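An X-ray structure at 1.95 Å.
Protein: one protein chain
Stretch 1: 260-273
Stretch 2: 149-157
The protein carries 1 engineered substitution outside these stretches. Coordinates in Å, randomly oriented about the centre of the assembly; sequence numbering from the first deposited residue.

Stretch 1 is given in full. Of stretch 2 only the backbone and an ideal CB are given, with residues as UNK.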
ATOM      1  N   ALA A 260       6.637  -7.050   1.022  1.00 19.09           N
ATOM      2  CA  ALA A 260       5.934  -7.783   0.002  1.00 18.99           C
ATOM      3  C   ALA A 260       4.455  -7.768   0.299  1.00 20.11           C
ATOM      4  O   ALA A 260       4.047  -7.814   1.458  1.00 21.24           O
ATOM      5  CB  ALA A 260       6.449  -9.211  -0.084  1.00 20.54           C
ATOM      6  N   THR A 261       3.631  -7.685  -0.739  1.00 20.54           N
ATOM      7  CA  THR A 261       2.190  -7.672  -0.507  1.00 21.35           C
ATOM      8  C   THR A 261       1.465  -8.199  -1.722  1.00 20.79           C
ATOM      9  O   THR A 261       1.799  -7.848  -2.844  1.00 21.07           O
ATOM     10  CB  THR A 261       1.688  -6.265  -0.104  1.00 21.61           C
ATOM     11  OG1 THR A 261       0.316  -6.335   0.295  1.00 22.62           O
ATOM     12  CG2 THR A 261       1.864  -5.244  -1.209  1.00 22.14           C
ATOM     13  N   THR A 262       0.484  -9.055  -1.500  1.00 19.95           N
ATOM     14  CA  THR A 262      -0.269  -9.591  -2.605  1.00 20.62           C
ATOM     15  C   THR A 262      -1.678  -9.983  -2.192  1.00 21.21           C
ATOM     16  O   THR A 262      -1.994 -10.114  -0.993  1.00 20.65           O
ATOM     17  CB  THR A 262       0.468 -10.798  -3.256  1.00 21.50           C
ATOM     18  OG1 THR A 262       0.014 -10.975  -4.611  1.00 22.29           O
ATOM     19  CG2 THR A 262       0.268 -12.071  -2.441  1.00 22.28           C
ATOM     20  N   GLN A 263      -2.529 -10.151  -3.194  1.00 20.37           N
ATOM     21  CA  GLN A 263      -3.879 -10.607  -2.959  1.00 21.54           C
ATOM     22  C   GLN A 263      -4.302 -11.504  -4.083  1.00 21.89           C
ATOM     23  O   GLN A 263      -3.696 -11.485  -5.141  1.00 21.35           O
ATOM     24  CB  GLN A 263      -4.854  -9.446  -2.832  1.00 22.03           C
ATOM     25  CG  GLN A 263      -5.237  -8.743  -4.121  1.00 22.89           C
ATOM     26  CD  GLN A 263      -6.161  -7.567  -3.840  1.00 23.57           C
ATOM     27  OE1 GLN A 263      -5.812  -6.658  -3.082  1.00 22.82           O
ATOM     28  NE2 GLN A 263      -7.338  -7.589  -4.431  1.00 21.88           N
ATOM     29  N   ARG A 264      -5.336 -12.306  -3.815  1.00 22.92           N
ATOM     30  CA  ARG A 264      -5.888 -13.223  -4.755  1.00 23.06           C
ATOM     31  C   ARG A 264      -7.407 -13.050  -4.702  1.00 24.31           C
ATOM     32  O   ARG A 264      -7.944 -12.786  -3.638  1.00 22.94           O
ATOM     33  CB  ARG A 264      -5.488 -14.664  -4.415  1.00 25.05           C
ATOM     34  CG  ARG A 264      -3.992 -14.967  -4.604  1.00 24.27           C
ATOM     35  CD  ARG A 264      -3.638 -14.957  -6.083  1.00 24.36           C
ATOM     36  NE  ARG A 264      -2.236 -15.274  -6.359  1.00 25.03           N
ATOM     37  CZ  ARG A 264      -1.212 -14.415  -6.253  1.00 25.24           C
ATOM     38  NH1 ARG A 264      -1.394 -13.178  -5.818  1.00 24.86           N
ATOM     39  NH2 ARG A 264       0.027 -14.812  -6.553  1.00 26.25           N
ATOM     40  N   PRO A 265      -8.099 -13.161  -5.837  1.00 24.82           N
ATOM     41  CA  PRO A 265      -7.500 -13.406  -7.155  1.00 25.16           C
ATOM     42  C   PRO A 265      -6.749 -12.184  -7.652  1.00 23.57           C
ATOM     43  O   PRO A 265      -6.984 -11.080  -7.165  1.00 23.94           O
ATOM     44  CB  PRO A 265      -8.729 -13.673  -8.058  1.00 27.12           C
ATOM     45  CG  PRO A 265      -9.836 -12.960  -7.365  1.00 28.42           C
ATOM     46  CD  PRO A 265      -9.569 -13.177  -5.904  1.00 27.27           C
ATOM     47  N   THR A 266      -5.863 -12.384  -8.621  1.00 23.27           N
ATOM     48  CA  THR A 266      -5.039 -11.297  -9.127  1.00 23.29           C
ATOM     49  C   THR A 266      -5.056 -11.289 -10.635  1.00 25.17           C
ATOM     50  O   THR A 266      -5.861 -11.995 -11.250  1.00 26.43           O
ATOM     51  CB  THR A 266      -3.599 -11.405  -8.565  1.00 22.94           C
ATOM     52  OG1 THR A 266      -2.844 -10.204  -8.845  1.00 22.46           O
ATOM     53  CG2 THR A 266      -2.890 -12.638  -9.136  1.00 23.34           C
ATOM     54  N   TYR A 267      -4.197 -10.456 -11.223  1.00 24.86           N
ATOM     55  CA  TYR A 267      -4.052 -10.374 -12.672  1.00 25.39           C
ATOM     56  C   TYR A 267      -2.605 -10.073 -13.069  1.00 24.14           C
ATOM     57  O   TYR A 267      -1.786  -9.625 -12.243  1.00 23.57           O
ATOM     58  CB  TYR A 267      -4.978  -9.280 -13.252  1.00 25.66           C
ATOM     59  CG  TYR A 267      -4.658  -7.855 -12.821  1.00 24.36           C
ATOM     60  CD1 TYR A 267      -5.154  -7.335 -11.632  1.00 24.81           C
ATOM     61  CD2 TYR A 267      -3.884  -7.012 -13.625  1.00 25.25           C
ATOM     62  CE1 TYR A 267      -4.865  -6.025 -11.233  1.00 23.45           C
ATOM     63  CE2 TYR A 267      -3.602  -5.710 -13.250  1.00 23.82           C
ATOM     64  CZ  TYR A 267      -4.105  -5.217 -12.046  1.00 24.22           C
ATOM     65  OH  TYR A 267      -3.829  -3.921 -11.659  1.00 23.51           O
ATOM     66  N   ASN A 268      -2.298 -10.320 -14.334  1.00 24.58           N
ATOM     67  CA  ASN A 268      -0.983  -9.967 -14.895  1.00 24.50           C
ATOM     68  C   ASN A 268      -1.014  -8.472 -15.195  1.00 24.44           C
ATOM     69  O   ASN A 268      -1.823  -8.019 -16.019  1.00 24.97           O
ATOM     70  CB  ASN A 268      -0.708 -10.773 -16.153  1.00 26.27           C
ATOM     71  CG  ASN A 268       0.672 -10.504 -16.729  1.00 27.48           C
ATOM     72  OD1 ASN A 268       1.079  -9.347 -16.907  1.00 26.22           O
ATOM     73  ND2 ASN A 268       1.400 -11.578 -17.024  1.00 29.19           N
ATOM     74  N   SER A 269      -0.146  -7.700 -14.536  1.00 24.03           N
ATOM     75  CA  SER A 269      -0.128  -6.233 -14.720  1.00 24.10           C
ATOM     76  C   SER A 269       0.217  -5.736 -16.122  1.00 26.33           C
ATOM     77  O   SER A 269      -0.229  -4.636 -16.522  1.00 27.88           O
ATOM     78  CB  SER A 269       0.824  -5.568 -13.711  1.00 24.95           C
ATOM     79  OG  SER A 269       0.320  -5.673 -12.393  1.00 23.48           O
ATOM     80  N   ASP A 270       1.001  -6.512 -16.862  1.00 27.47           N
ATOM     81  CA  ASP A 270       1.431  -6.104 -18.193  1.00 30.38           C
ATOM     82  C   ASP A 270       0.356  -6.401 -19.246  1.00 32.61           C
ATOM     83  O   ASP A 270       0.179  -5.624 -20.148  1.00 36.38           O
ATOM     84  CB  ASP A 270       2.732  -6.811 -18.574  1.00 30.72           C
ATOM     85  CG  ASP A 270       3.529  -6.065 -19.671  1.00 32.90           C
ATOM     86  OD1 ASP A 270       3.716  -4.821 -19.586  1.00 30.53           O
ATOM     87  OD2 ASP A 270       4.014  -6.732 -20.601  1.00 35.94           O
ATOM     88  N   THR A 271      -0.359  -7.512 -19.100  1.00 33.74           N
ATOM     89  CA  THR A 271      -1.370  -7.941 -20.084  1.00 36.52           C
ATOM     90  C   THR A 271      -2.842  -7.845 -19.647  1.00 36.21           C
ATOM     91  O   THR A 271      -3.738  -8.001 -20.472  1.00 34.20           O
ATOM     92  CB  THR A 271      -1.127  -9.408 -20.463  1.00 37.43           C
ATOM     93  OG1 THR A 271      -1.474 -10.257 -19.368  1.00 37.73           O
ATOM     94  CG2 THR A 271       0.330  -9.631 -20.834  1.00 38.96           C
ATOM     95  N   LEU A 272      -3.069  -7.604 -18.359  1.00 34.30           N
ATOM     96  CA  LEU A 272      -4.411  -7.532 -17.748  1.00 35.61           C
ATOM     97  C   LEU A 272      -5.129  -8.878 -17.673  1.00 35.60           C
ATOM     98  O   LEU A 272      -6.272  -8.944 -17.224  1.00 35.91           O
ATOM     99  CB  LEU A 272      -5.303  -6.481 -18.415  1.00 37.10           C
ATOM    100  CG  LEU A 272      -4.742  -5.056 -18.422  1.00 36.93           C
ATOM    101  CD1 LEU A 272      -5.726  -4.107 -19.088  1.00 37.81           C
ATOM    102  CD2 LEU A 272      -4.435  -4.587 -17.011  1.00 35.56           C
ATOM    103  N   GLU A 273      -4.451  -9.952 -18.063  1.00 36.23           N
ATOM    104  CA  GLU A 273      -5.078 -11.255 -18.023  1.00 38.42           C
ATOM    105  C   GLU A 273      -5.400 -11.630 -16.570  1.00 35.95           C
ATOM    106  O   GLU A 273      -4.521 -11.560 -15.688  1.00 31.30           O
ATOM    107  CB  GLU A 273      -4.188 -12.311 -18.647  1.00 42.86           C
ATOM    108  CG  GLU A 273      -4.924 -13.636 -18.810  1.00 51.12           C
ATOM    109  CD  GLU A 273      -4.036 -14.757 -19.296  1.00 58.12           C
ATOM    110  OE1 GLU A 273      -2.920 -14.465 -19.786  1.00 64.18           O
ATOM    111  OE2 GLU A 273      -4.465 -15.935 -19.185  1.00 65.49           O
ATOM    112  N   UNK A 149       2.633  -9.684 -10.338  1.00 21.58           N
ATOM    113  CA  UNK A 149       3.558  -9.250  -9.301  1.00 20.98           C
ATOM    114  C   UNK A 149       2.973  -8.017  -8.642  1.00 19.72           C
ATOM    115  O   UNK A 149       2.911  -6.955  -9.263  1.00 19.14           O
ATOM    116  CB  UNK A 149       4.950  -8.967  -9.869  1.00 20.98           C
ATOM    117  N   UNK A 150       2.529  -8.159  -7.390  1.00 19.62           N
ATOM    118  CA  UNK A 150       1.911  -7.049  -6.614  1.00 18.91           C
ATOM    119  C   UNK A 150       1.008  -6.211  -7.491  1.00 19.42           C
ATOM    120  O   UNK A 150       1.011  -4.980  -7.416  1.00 19.55           O
ATOM    121  CB  UNK A 150       2.984  -6.156  -5.987  1.00 18.91           C
ATOM    122  N   UNK A 151       0.202  -6.879  -8.293  1.00 19.94           N
ATOM    123  CA  UNK A 151      -0.576  -6.173  -9.307  1.00 21.47           C
ATOM    124  C   UNK A 151      -1.567  -5.168  -8.758  1.00 21.98           C
ATOM    125  O   UNK A 151      -1.583  -4.000  -9.190  1.00 21.23           O
ATOM    126  CB  UNK A 151      -1.331  -7.190 -10.165  1.00 21.47           C
ATOM    127  N   UNK A 152      -2.387  -5.602  -7.810  1.00 21.76           N
ATOM    128  CA  UNK A 152      -3.336  -4.682  -7.193  1.00 23.35           C
ATOM    129  C   UNK A 152      -2.628  -3.520  -6.467  1.00 22.71           C
ATOM    130  O   UNK A 152      -3.096  -2.390  -6.499  1.00 24.81           O
ATOM    131  CB  UNK A 152      -4.230  -5.444  -6.212  1.00 23.35           C
ATOM    132  N   UNK A 153      -1.493  -3.801  -5.842  1.00 21.63           N
ATOM    133  CA  UNK A 153      -0.732  -2.734  -5.181  1.00 21.71           C
ATOM    134  C   UNK A 153      -0.237  -1.661  -6.185  1.00 21.37           C
ATOM    135  O   UNK A 153      -0.431  -0.447  -5.967  1.00 19.92           O
ATOM    136  CB  UNK A 153       0.460  -3.339  -4.437  1.00 21.71           C
ATOM    137  N   UNK A 154       0.380  -2.117  -7.272  1.00 20.37           N
ATOM    138  CA  UNK A 154       0.917  -1.205  -8.289  1.00 22.20           C
ATOM    139  C   UNK A 154      -0.160  -0.428  -9.012  1.00 21.30           C
ATOM    140  O   UNK A 154      -0.011   0.758  -9.253  1.00 22.06           O
ATOM    141  CB  UNK A 154       1.744  -1.987  -9.311  1.00 22.20           C
ATOM    142  N   UNK A 155      -1.250  -1.096  -9.351  1.00 21.70           N
ATOM    143  CA  UNK A 155      -2.280  -0.460 -10.128  1.00 22.92           C
ATOM    144  C   UNK A 155      -1.838  -0.291 -11.573  1.00 23.50           C
ATOM    145  O   UNK A 155      -0.826  -0.861 -12.009  1.00 23.11           O
ATOM    146  CB  UNK A 155      -2.649   0.893  -9.516  1.00 22.92           C
ATOM    147  N   UNK A 156      -2.610   0.503 -12.312  1.00 25.29           N
ATOM    148  CA  UNK A 156      -2.386   0.743 -13.744  1.00 25.77           C
ATOM    149  C   UNK A 156      -2.438   2.225 -14.103  1.00 25.78           C
ATOM    150  O   UNK A 156      -3.227   2.977 -13.528  1.00 24.03           O
ATOM    151  CB  UNK A 156      -3.425  -0.018 -14.570  1.00 25.77           C
ATOM    152  N   UNK A 157      -1.576   2.611 -15.039  1.00 25.13           N
ATOM    153  CA  UNK A 157      -1.586   3.929 -15.677  1.00 26.14           C
ATOM    154  C   UNK A 157      -1.977   3.589 -17.121  1.00 28.22           C
ATOM    155  O   UNK A 157      -1.445   2.631 -17.706  1.00 29.51           O
ATOM    156  CB  UNK A 157      -0.250   4.667 -15.569  1.00 26.14           C
TER

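Position 149 lies ahead of the helix, with phi/psi of -161/110. Its CA-to-CB bond points away from stretch 1, and the ideal CB has nothing of that stretch within 5.5 Å. Stretch 1 sets little limit here. The residue is Phe 149, with chi1 in t.

Position 150 is the N-cap of the helix. Its phi/psi of 40/45 lies in the left-handed region, where Gly, Asn or Asp are common. The bond points sideways, and the ideal CB is 3.8 Å from Thr 261 O. A small side chain fits, and a capping Ser or Asp would also be reasonable. The residue is Ala 150. Its CB rests 3.8 Å from Thr 261 O and makes no polar contact there.

Position 151 points toward stretch 1 and is tightly enclosed. The ideal CB is 3.2 Å from both Ser 269 OG and Tyr 267 O, and 3.6 Å from Thr 266 OG1. The surroundings are polar and include the carbonyl acceptor Tyr 267 O. A small donor suits best: Ser, perhaps Cys, with Ala or Gly as nonpolar options. The residue is Ser 151, in rotamer m. Its OG donates a hydrogen bond to Tyr 267 O at 2.6 Å. The same OG lies 2.7 Å from Ser 269 OG. Its CB sits over one face of the Tyr 267 ring, 3.9 Å from the ring centroid, as a CH-pi contact. Water 1 links Ser 151 N to Thr 266 OG1.

Position 152 also points toward stretch 1. The ideal CB is 3.7 Å from Gln 263 OE1 and 5.1 Å from Tyr 267 CE1. Thr 266 offers a hydroxyl farther along, so Glu or Gln could reach it, while Met could pack on the tyrosine. The residue is Glu 152. Thr 266 OG1 donates to Glu 152 OE1 at 2.8 Å. Glu 152 OE2 lies at the edge of the Tyr 267 ring, 3.3 Å from Tyr 267 CD1. Water 3 joins OE1 to Gln 263 N.

Position 153 points toward Thr 261, its ideal CB 4.0 Å from Thr 261 CG2. That methyl favours a nonpolar side chain, aliphatic or aromatic. The residue is Phe 153, with Phe 153 CG 4.0 Å from Thr 261 CG2.

Position 154 points toward stretch 1, but its ideal CB is 5.0 Å from Ser 269 OG. Many side chains would be tolerated. The residue is Leu 154, which makes no close contact across.

Position 155 leaves the helix with phi/psi of 73/-168. Positive phi favours glycine, and the residue is Gly 155. Water 2 connects its O to Tyr 267 OH and Ser 269 OG.

Position 156 points sideways, with space beside Tyr 267 OH and Leu 272 CD2. The carbonyl of Ser 269 can accept a hydrogen bond, so a long donor such as Arg or Lys would suit. The residue is Arg 156. Its NH1 donates to Ser 269 O at 2.7 Å, and Leu 272 CD2 covers one guanidinium face.

Position 157 is out of reach and unconstrained by stretch 1. The residue is Ala 157.

Stretch 2, residues 149-157: FASEFLGRA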
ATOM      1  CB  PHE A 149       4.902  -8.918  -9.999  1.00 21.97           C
ATOM      2  CG  PHE A 149       5.988  -8.368  -9.101  1.00 21.96           C
ATOM      3  CD1 PHE A 149       5.971  -7.049  -8.684  1.00 23.30           C
ATOM      4  CD2 PHE A 149       7.074  -9.159  -8.748  1.00 24.16           C
ATOM      5  CE1 PHE A 149       6.981  -6.543  -7.871  1.00 23.84           C
ATOM      6  CE2 PHE A 149       8.096  -8.664  -7.958  1.00 23.46           C
ATOM      7  CZ  PHE A 149       8.054  -7.347  -7.531  1.00 24.23           C
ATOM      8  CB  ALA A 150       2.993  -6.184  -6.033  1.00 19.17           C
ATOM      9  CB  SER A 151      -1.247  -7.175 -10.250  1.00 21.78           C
ATOM     10  OG  SER A 151      -0.256  -7.863 -10.992  1.00 21.38           O
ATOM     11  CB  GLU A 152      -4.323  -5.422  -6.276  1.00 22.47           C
ATOM     12  CG  GLU A 152      -5.344  -6.254  -7.052  1.00 22.72           C
ATOM     13  CD  GLU A 152      -4.822  -7.553  -7.656  1.00 23.39           C
ATOM     14  OE1 GLU A 152      -3.653  -8.011  -7.388  1.00 22.72           O
ATOM     15  OE2 GLU A 152      -5.620  -8.141  -8.417  1.00 24.96           O
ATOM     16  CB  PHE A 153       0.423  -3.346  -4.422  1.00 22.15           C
ATOM     17  CG  PHE A 153       1.434  -2.351  -3.938  1.00 22.93           C
ATOM     18  CD1 PHE A 153       1.195  -1.594  -2.799  1.00 23.71           C
ATOM     19  CD2 PHE A 153       2.632  -2.186  -4.619  1.00 23.07           C
ATOM     20  CE1 PHE A 153       2.145  -0.685  -2.350  1.00 25.20           C
ATOM     21  CE2 PHE A 153       3.598  -1.285  -4.166  1.00 24.28           C
ATOM     22  CZ  PHE A 153       3.345  -0.536  -3.032  1.00 25.30           C
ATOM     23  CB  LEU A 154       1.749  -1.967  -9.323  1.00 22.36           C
ATOM     24  CG  LEU A 154       3.038  -2.604  -8.832  1.00 23.17           C
ATOM     25  CD1 LEU A 154       3.645  -3.467  -9.927  1.00 24.35           C
ATOM     26  CD2 LEU A 154       4.017  -1.542  -8.370  1.00 24.23           C
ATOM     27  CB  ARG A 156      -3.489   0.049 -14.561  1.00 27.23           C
ATOM     28  CG  ARG A 156      -3.366  -1.470 -14.681  1.00 28.20           C
ATOM     29  CD  ARG A 156      -2.310  -1.902 -15.691  1.00 29.35           C
ATOM     30  NE  ARG A 156      -2.694  -1.470 -17.043  1.00 34.07           N
ATOM     31  CZ  ARG A 156      -2.098  -1.844 -18.183  1.00 34.37           C
ATOM     32  NH1 ARG A 156      -1.072  -2.687 -18.190  1.00 32.90           N
ATOM     33  NH2 ARG A 156      -2.551  -1.367 -19.338  1.00 35.07           N
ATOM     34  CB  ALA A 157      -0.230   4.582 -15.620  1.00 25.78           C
TER
HETATM   35  O   HOH W   1      -0.335 -10.052  -7.934  1.00 24.18           O
HETATM   36  O   HOH W   2      -1.293  -3.467 -12.415  1.00 26.70           O
HETATM   37  O   HOH W   3      -1.700  -8.772  -5.796  1.00 19.93           O
HETATM   38  O   HOH W   4      -0.821  -6.475  -4.630  1.00 21.14           O
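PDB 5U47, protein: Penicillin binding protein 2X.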